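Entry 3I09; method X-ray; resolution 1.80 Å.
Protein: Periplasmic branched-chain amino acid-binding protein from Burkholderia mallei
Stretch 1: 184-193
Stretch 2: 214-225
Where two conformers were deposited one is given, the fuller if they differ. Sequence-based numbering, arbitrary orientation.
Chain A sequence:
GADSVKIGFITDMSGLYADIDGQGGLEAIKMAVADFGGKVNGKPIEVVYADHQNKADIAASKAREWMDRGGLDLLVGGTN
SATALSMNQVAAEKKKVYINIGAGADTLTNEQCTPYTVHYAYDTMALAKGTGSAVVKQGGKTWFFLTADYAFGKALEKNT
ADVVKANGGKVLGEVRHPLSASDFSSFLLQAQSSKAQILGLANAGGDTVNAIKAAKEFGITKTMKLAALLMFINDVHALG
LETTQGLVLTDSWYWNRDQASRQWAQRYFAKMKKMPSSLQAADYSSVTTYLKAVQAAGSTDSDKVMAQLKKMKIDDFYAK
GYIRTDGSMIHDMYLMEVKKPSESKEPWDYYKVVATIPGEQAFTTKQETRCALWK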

# COMPACT_ATOMS: atom_id res chain seq x y z
N PHE A 184 -20.78 11.78 1.45
CA PHE A 184 -20.58 11.31 0.08
C PHE A 184 -21.84 11.42 -0.81
O PHE A 184 -21.78 11.00 -1.97
CB PHE A 184 -20.15 9.86 0.09
CG PHE A 184 -18.71 9.66 0.46
CD1 PHE A 184 -17.72 9.73 -0.51
CD2 PHE A 184 -18.36 9.43 1.77
CE1 PHE A 184 -16.39 9.52 -0.16
CE2 PHE A 184 -17.02 9.24 2.12
CZ PHE A 184 -16.04 9.30 1.15
N SER A 185 -22.95 11.93 -0.27
CA SER A 185 -24.24 11.81 -0.93
C SER A 185 -24.29 12.50 -2.31
O SER A 185 -24.73 11.87 -3.30
CB SER A 185 -25.38 12.31 -0.04
OG SER A 185 -25.13 13.62 0.40
N SER A 186 -23.83 13.74 -2.40
CA SER A 186 -23.88 14.45 -3.69
C SER A 186 -22.96 13.81 -4.74
O SER A 186 -23.34 13.67 -5.92
CB SER A 186 -23.58 15.94 -3.52
OG SER A 186 -22.21 16.15 -3.21
N PHE A 187 -21.79 13.35 -4.31
CA PHE A 187 -20.87 12.66 -5.19
C PHE A 187 -21.48 11.36 -5.73
O PHE A 187 -21.40 11.06 -6.93
CB PHE A 187 -19.56 12.34 -4.45
CG PHE A 187 -18.99 13.50 -3.66
CD1 PHE A 187 -18.96 14.78 -4.18
CD2 PHE A 187 -18.47 13.31 -2.40
CE1 PHE A 187 -18.43 15.85 -3.43
CE2 PHE A 187 -17.93 14.36 -1.67
CZ PHE A 187 -17.92 15.63 -2.18
N LEU A 188 -22.14 10.60 -4.86
CA LEU A 188 -22.73 9.34 -5.28
C LEU A 188 -23.90 9.56 -6.25
O LEU A 188 -24.04 8.85 -7.22
CB LEU A 188 -23.13 8.49 -4.06
CG LEU A 188 -22.02 7.81 -3.25
CD1 LEU A 188 -22.59 7.30 -1.92
CD2 LEU A 188 -21.33 6.68 -3.98
N LEU A 189 -24.69 10.60 -6.02
CA LEU A 189 -25.77 10.92 -6.95
C LEU A 189 -25.26 11.33 -8.34
O LEU A 189 -25.85 10.95 -9.35
CB LEU A 189 -26.70 11.95 -6.34
CG LEU A 189 -27.41 11.37 -5.11
CD1 LEU A 189 -28.35 12.42 -4.52
CD2 LEU A 189 -28.18 10.05 -5.39
N GLN A 190 -24.14 12.06 -8.41
CA GLN A 190 -23.51 12.37 -9.69
C GLN A 190 -23.11 11.11 -10.39
O GLN A 190 -23.42 10.93 -11.56
CB GLN A 190 -22.25 13.22 -9.52
CG GLN A 190 -22.53 14.61 -9.08
CD GLN A 190 -21.25 15.38 -8.79
OE1 GLN A 190 -20.36 15.47 -9.66
NE2 GLN A 190 -21.15 15.95 -7.58
N ALA A 191 -22.44 10.22 -9.67
CA ALA A 191 -22.05 8.93 -10.22
C ALA A 191 -23.27 8.14 -10.69
O ALA A 191 -23.25 7.54 -11.74
CB ALA A 191 -21.23 8.11 -9.21
N GLN A 192 -24.34 8.18 -9.91
CA GLN A 192 -25.53 7.43 -10.27
C GLN A 192 -26.17 7.97 -11.56
O GLN A 192 -26.61 7.20 -12.40
CB GLN A 192 -26.55 7.48 -9.14
CG GLN A 192 -27.85 6.82 -9.47
CD GLN A 192 -28.66 6.59 -8.26
OE1 GLN A 192 -29.16 7.54 -7.66
NE2 GLN A 192 -28.83 5.34 -7.89
N SER A 193 -26.17 9.29 -11.71
CA SER A 193 -26.74 9.92 -12.90
C SER A 193 -25.93 9.62 -14.17
O SER A 193 -26.44 9.75 -15.28
CB SER A 193 -26.85 11.44 -12.69
OG SER A 193 -27.73 11.72 -11.62
N ALA A 214 -22.38 4.46 2.42
CA ALA A 214 -23.25 5.44 1.75
C ALA A 214 -23.86 4.92 0.46
O ALA A 214 -25.03 5.13 0.22
CB ALA A 214 -22.49 6.75 1.49
N ALA A 215 -23.08 4.25 -0.39
CA ALA A 215 -23.62 3.68 -1.63
C ALA A 215 -24.73 2.63 -1.37
O ALA A 215 -25.74 2.62 -2.06
CB ALA A 215 -22.52 3.08 -2.47
N LYS A 216 -24.50 1.75 -0.40
CA LYS A 216 -25.46 0.72 -0.07
C LYS A 216 -26.68 1.42 0.52
O LYS A 216 -27.79 1.19 0.03
CB LYS A 216 -24.87 -0.34 0.88
CG LYS A 216 -25.82 -1.55 1.15
CD LYS A 216 -25.02 -2.80 1.54
CE LYS A 216 -25.90 -4.02 1.86
NZ LYS A 216 -26.26 -4.02 3.32
N GLU A 217 -26.47 2.33 1.48
CA GLU A 217 -27.55 3.15 2.06
C GLU A 217 -28.44 3.85 1.04
O GLU A 217 -29.67 3.71 1.11
CB GLU A 217 -27.01 4.21 3.05
CG GLU A 217 -27.97 5.42 3.32
CD GLU A 217 -27.37 6.62 4.11
OE1 GLU A 217 -26.12 6.74 4.23
OE2 GLU A 217 -28.15 7.46 4.61
N PHE A 218 -27.85 4.66 0.13
CA PHE A 218 -28.63 5.46 -0.83
C PHE A 218 -29.12 4.61 -2.03
O PHE A 218 -29.71 5.15 -2.95
CB PHE A 218 -27.83 6.69 -1.35
CG PHE A 218 -27.64 7.80 -0.32
CD1 PHE A 218 -28.70 8.65 0.01
CD2 PHE A 218 -26.41 8.00 0.30
CE1 PHE A 218 -28.53 9.67 0.96
CE2 PHE A 218 -26.24 9.03 1.25
CZ PHE A 218 -27.30 9.86 1.58
N GLY A 219 -28.86 3.31 -2.02
CA GLY A 219 -29.34 2.41 -3.06
C GLY A 219 -28.53 2.43 -4.35
O GLY A 219 -28.97 1.92 -5.38
N ILE A 220 -27.32 2.99 -4.29
CA ILE A 220 -26.50 3.12 -5.49
C ILE A 220 -26.19 1.72 -6.03
O ILE A 220 -26.15 1.51 -7.24
CB ILE A 220 -25.17 3.89 -5.21
CG1 ILE A 220 -25.41 5.30 -4.64
CG2 ILE A 220 -24.29 3.92 -6.45
CD1 ILE A 220 -26.34 6.22 -5.43
N THR A 221 -26.02 0.76 -5.13
CA THR A 221 -25.60 -0.59 -5.51
C THR A 221 -26.74 -1.42 -6.14
O THR A 221 -26.51 -2.53 -6.60
CB THR A 221 -25.00 -1.35 -4.30
OG1 THR A 221 -25.94 -1.29 -3.24
CG2 THR A 221 -23.71 -0.71 -3.85
N LYS A 222 -27.94 -0.86 -6.18
CA LYS A 222 -29.04 -1.45 -6.96
C LYS A 222 -28.78 -1.32 -8.46
O LYS A 222 -29.24 -2.16 -9.23
CB LYS A 222 -30.35 -0.74 -6.65
CG LYS A 222 -30.87 -0.96 -5.24
CD LYS A 222 -31.95 0.07 -4.95
CE LYS A 222 -32.62 -0.12 -3.60
NZ LYS A 222 -33.26 1.18 -3.15
N THR A 223 -28.08 -0.27 -8.87
CA THR A 223 -27.91 0.01 -10.29
C THR A 223 -26.46 0.04 -10.79
O THR A 223 -26.24 0.02 -11.99
CB THR A 223 -28.59 1.34 -10.68
OG1 THR A 223 -27.92 2.45 -10.06
CG2 THR A 223 -30.04 1.33 -10.27
N MSE A 224 -25.50 0.04 -9.87
CA MSE A 224 -24.07 0.05 -10.23
C MSE A 224 -23.35 -1.01 -9.37
O MSE A 224 -23.74 -1.26 -8.22
CB MSE A 224 -23.41 1.44 -9.96
CG MSE A 224 -24.10 2.70 -10.53
SE MSE A 224 -23.13 4.22 -9.92
CE MSE A 224 -21.81 4.40 -11.38
N LYS A 225 -22.34 -1.65 -9.92
CA LYS A 225 -21.42 -2.46 -9.15
C LYS A 225 -20.25 -1.59 -8.63
O LYS A 225 -19.72 -0.76 -9.38
CB LYS A 225 -20.89 -3.62 -9.98
CG LYS A 225 -21.85 -4.80 -10.12
CD LYS A 225 -21.09 -6.10 -10.43
CE LYS A 225 -22.00 -7.36 -10.47
NZ LYS A 225 -21.17 -8.63 -10.56
O HOH W 1 -27.14 4.15 -12.13

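No direct hydrogen bond links the two stretches. The contact buries 503 Å² in all, counting both sides; it rests mainly on apolar packing, and one water bridges the stretches. Phe184 begins the contact modestly: its CB lies 4.1 Å from CB of Ala214, while its ring leads away. At the start of the helix, Ser185 is small enough to let its CB approach CZ of Phe218 to 3.5 Å.

Leu188 is the centre of the interface. Its CB points toward stretch 2, and its branched end fits against small alanines: CD1 lies 3.5 Å from Ala214 CB, and CD2 lies 4.1 Å from Ala215 CB. Its CB also meets CG1 of Ile220 at 4.0 Å. Just before Ile220 the chain leaves its helix at Gly219, whose positive phi favours glycine, in a Schellman motif with bonds from Ile220 N to Ala215 O (2.8 Å) and from Gly219 N to Lys216 O (3.1 Å); the CA-to-CB bond of Ile220 points toward stretch 1.

Leu189, more exposed, adds CD2 at 4.2 Å from Ile220 CD1. Ala191 is buried, and its short side chain leaves room for the selenomethionine Met224, whose CE comes within 3.5 Å of Ala191 O. Gln192 lays its long chain along the margin, with NE2 3.6 Å from Ile220 CD1. Here water 1 bridges the stretches, donating to Gln192 O (3.1 Å) and hydrogen-bonding to Thr223 OG1 (2.8 Å). Ser193 points away.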